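Local coordinates for protein deoxyhypusine hydroxylase (Homo sapiens, PDB 4D50) that hydroxylates the deoxyhypusine side chain of translation factor eIF5A at a peroxo-diiron centre, completing the hypusine modification that this factor needs to function, at residues E62-L67 with H94-A99. Sequence-based numbering, arbitrary orientation.
Sequences ELAYCL and HEAGEA. With FE (Fe (III) ion), chain C; PER (peroxide ion), chain E.
Ala64 and Tyr65 meet Glu95, Ala96 and Ala99 where equivalent helices of two successive HEAT-like repeats lie side by side, a worked example of how a helical-repeat scaffold builds a metal site. The segments run 3° from parallel with axes 8.0 Å apart, a close approach consistent with the alanines at the interface.

Van der Waals packing centres on Ala64: its CB lies 3.9 Å from Glu95 CB, 4.4 Å from Ala96 CB and close to the Ala96 backbone N. One turn further on, side chain meets backbone, Ala99 CB resting 3.3 Å from Ala64 O. Leu79 of helix 76-84 packs on both Ala64 and Ala99.

Beside this seam, the aliphatic part of Glu95 runs alongside Tyr65, with CG 3.6 Å from Tyr65 N. The Tyr65 ring, its CG anti to the backbone N (chi1 175°), points the same way as Glu95, with ring and carboxylate planes 75° apart; its hydroxyl hydrogen-bonds to Tyr216.

Metal coordination occupies the end of Glu95. OE1 and His94 NE2 bind one iron(III), together with His212, peroxide O1 and two waters, while Thr126 hydrogen-bonds to His94 ND1 in the second shell. Glu95 OE2 lies at the edge of the Tyr65 ring, 3.7 Å from CD1. An iron-bound water is within hydrogen-bonding distance of both Glu95 OE2 (2.9 Å) and Glu98 OE1; with more acceptors in reach than protons, it need not serve both at once.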
ATOM      1  N   GLU A  62       1.052   6.571  -3.511  1.00 11.19           N
ATOM      2  CA  GLU A  62       2.316   6.159  -2.821  1.00 11.79           C
ATOM      3  C   GLU A  62       2.738   7.251  -1.769  1.00 10.66           C
ATOM      4  O   GLU A  62       3.288   6.968  -0.684  1.00  9.12           O
ATOM      5  CB  GLU A  62       3.397   5.952  -3.836  1.00 14.51           C
ATOM      6  CG  GLU A  62       4.339   4.785  -3.610  1.00 19.21           C
ATOM      7  CD  GLU A  62       3.662   3.458  -3.913  1.00 23.37           C
ATOM      8  OE1 GLU A  62       3.071   3.287  -4.997  1.00 31.92           O
ATOM      9  OE2 GLU A  62       3.621   2.643  -2.979  1.00 30.32           O
ATOM     10  N   LEU A  63       2.488   8.486  -2.136  1.00  9.05           N
ATOM     11  CA  LEU A  63       2.748   9.580  -1.199  1.00  8.88           C
ATOM     12  C   LEU A  63       1.989   9.307   0.041  1.00  8.72           C
ATOM     13  O   LEU A  63       2.484   9.501   1.171  1.00 10.55           O
ATOM     14  CB  LEU A  63       2.337  10.932  -1.738  1.00  8.61           C
ATOM     15  CG  LEU A  63       2.863  11.356  -3.114  1.00  8.73           C
ATOM     16  CD1 LEU A  63       2.194  12.637  -3.513  1.00  8.85           C
ATOM     17  CD2 LEU A  63       4.340  11.541  -3.054  1.00  9.00           C
ATOM     18  N   ALA A  64       0.701   9.048  -0.141  1.00  8.77           N
ATOM     19  CA  ALA A  64      -0.143   8.840   1.067  1.00  8.20           C
ATOM     20  C   ALA A  64       0.310   7.593   1.817  1.00  8.72           C
ATOM     21  O   ALA A  64       0.358   7.622   3.065  1.00  9.42           O
ATOM     22  CB  ALA A  64      -1.632   8.687   0.706  1.00  8.64           C
ATOM     23  N   TYR A  65       0.621   6.509   1.129  1.00  8.24           N
ATOM     24  CA  TYR A  65       1.116   5.322   1.797  1.00  8.46           C
ATOM     25  C   TYR A  65       2.348   5.585   2.660  1.00  8.55           C
ATOM     26  O   TYR A  65       2.422   5.230   3.825  1.00  7.77           O
ATOM     27  CB  TYR A  65       1.459   4.250   0.768  1.00  8.78           C
ATOM     28  CG  TYR A  65       2.092   2.998   1.291  1.00  8.54           C
ATOM     29  CD1 TYR A  65       1.357   2.046   1.986  1.00  8.75           C
ATOM     30  CD2 TYR A  65       3.481   2.830   1.226  1.00  9.04           C
ATOM     31  CE1 TYR A  65       1.972   0.886   2.497  1.00  9.15           C
ATOM     32  CE2 TYR A  65       4.087   1.680   1.674  1.00  9.86           C
ATOM     33  CZ  TYR A  65       3.353   0.756   2.383  1.00  9.28           C
ATOM     34  OH  TYR A  65       3.985  -0.354   2.790  1.00 12.06           O
ATOM     35  N   CYS A  66       3.265   6.338   2.101  1.00  7.79           N
ATOM     36  CA  CYS A  66       4.511   6.710   2.779  1.00  8.55           C
ATOM     37  C   CYS A  66       4.224   7.525   4.026  1.00  8.33           C
ATOM     38  O   CYS A  66       4.823   7.244   5.053  1.00  7.88           O
ATOM     39  CB  CYS A  66       5.527   7.439   1.883  1.00  9.17           C
ATOM     40  SG  CYS A  66       6.302   6.302   0.716  1.00  9.47           S
ATOM     41  N   LEU A  67       3.288   8.498   3.957  1.00  8.50           N
ATOM     42  CA  LEU A  67       3.010   9.323   5.150  1.00  9.44           C
ATOM     43  C   LEU A  67       2.415   8.455   6.234  1.00  9.71           C
ATOM     44  O   LEU A  67       2.559   8.722   7.439  1.00  9.01           O
ATOM     45  CB  LEU A  67       2.034  10.473   4.795  1.00  9.50           C
ATOM     46  CG  LEU A  67       2.662  11.562   3.865  1.00  9.85           C
ATOM     47  CD1 LEU A  67       1.622  12.573   3.488  1.00 11.17           C
ATOM     48  CD2 LEU A  67       3.887  12.245   4.492  1.00 10.10           C
ATOM     49  N   HIS A  94      -8.518   6.330  -0.720  1.00 11.04           N
ATOM     50  CA  HIS A  94      -8.419   5.117   0.114  1.00 10.55           C
ATOM     51  C   HIS A  94      -7.084   5.144   0.833  1.00  8.87           C
ATOM     52  O   HIS A  94      -7.018   4.962   2.106  1.00  7.73           O
ATOM     53  CB  HIS A  94      -8.595   3.804  -0.680  1.00 10.60           C
ATOM     54  CG  HIS A  94      -7.501   2.835  -0.464  1.00 10.77           C
ATOM     55  ND1 HIS A  94      -7.355   2.102   0.696  1.00 11.09           N
ATOM     56  CD2 HIS A  94      -6.478   2.496  -1.267  1.00 12.24           C
ATOM     57  CE1 HIS A  94      -6.253   1.381   0.601  1.00 12.96           C
ATOM     58  NE2 HIS A  94      -5.715   1.594  -0.587  1.00 12.78           N
ATOM     59  N   GLU A  95      -6.026   5.408   0.092  1.00  8.42           N
ATOM     60  CA  GLU A  95      -4.689   5.333   0.666  1.00  8.59           C
ATOM     61  C   GLU A  95      -4.509   6.359   1.800  1.00  8.19           C
ATOM     62  O   GLU A  95      -3.829   6.106   2.788  1.00  9.08           O
ATOM     63  CB  GLU A  95      -3.559   5.469  -0.392  1.00  8.82           C
ATOM     64  CG  GLU A  95      -2.312   4.726  -0.037  1.00  9.70           C
ATOM     65  CD  GLU A  95      -2.487   3.220  -0.008  1.00 10.71           C
ATOM     66  OE1 GLU A  95      -3.031   2.589  -0.986  1.00 11.56           O
ATOM     67  OE2 GLU A  95      -2.183   2.601   1.062  1.00 13.43           O
ATOM     68  N   ALA A  96      -5.087   7.524   1.612  1.00  7.63           N
ATOM     69  CA  ALA A  96      -5.002   8.617   2.660  1.00  7.94           C
ATOM     70  C   ALA A  96      -5.809   8.121   3.911  1.00  7.45           C
ATOM     71  O   ALA A  96      -5.322   8.352   5.034  1.00  6.40           O
ATOM     72  CB  ALA A  96      -5.567   9.966   2.156  1.00  8.77           C
ATOM     73  N   GLY A  97      -7.004   7.519   3.755  1.00  7.79           N
ATOM     74  CA  GLY A  97      -7.706   6.998   4.911  1.00  8.25           C
ATOM     75  C   GLY A  97      -6.954   5.921   5.651  1.00  9.10           C
ATOM     76  O   GLY A  97      -6.860   5.919   6.873  1.00  8.82           O
ATOM     77  N   GLU A  98      -6.454   4.958   4.902  1.00  9.22           N
ATOM     78  CA  GLU A  98      -5.559   3.945   5.516  1.00  8.88           C
ATOM     79  C   GLU A  98      -4.364   4.553   6.269  1.00  9.11           C
ATOM     80  O   GLU A  98      -4.017   4.095   7.337  1.00  8.72           O
ATOM     81  CB  GLU A  98      -5.024   2.924   4.474  1.00  9.79           C
ATOM     82  CG  GLU A  98      -4.166   1.838   5.120  1.00 11.02           C
ATOM     83  CD  GLU A  98      -3.713   0.749   4.171  1.00 12.69           C
ATOM     84  OE1 GLU A  98      -4.501   0.356   3.285  1.00 13.28           O
ATOM     85  OE2 GLU A  98      -2.603   0.229   4.421  1.00 15.46           O
ATOM     86  N   ALA A  99      -3.743   5.608   5.695  1.00  8.40           N
ATOM     87  CA  ALA A  99      -2.618   6.236   6.267  1.00  8.94           C
ATOM     88  C   ALA A  99      -2.978   6.859   7.596  1.00  8.79           C
ATOM     89  O   ALA A  99      -2.181   6.841   8.472  1.00  9.50           O
ATOM     90  CB  ALA A  99      -1.996   7.239   5.310  1.00  8.89           C
TER
HETATM   91 FE    FE C 301      -3.842   0.761  -1.485  1.00 14.36          FE
HETATM   92  O1  PER E 303      -4.024   1.320  -3.634  1.00 21.40           O
HETATM   93  O2  PER E 303      -3.640   0.612  -4.949  1.00 18.93           O
HETATM   94  O   HOH W   1      -3.271  -0.042   0.457  1.00 12.15           O
HETATM   95  O   HOH W   2      -1.854   0.239  -2.085  1.00 26.36           O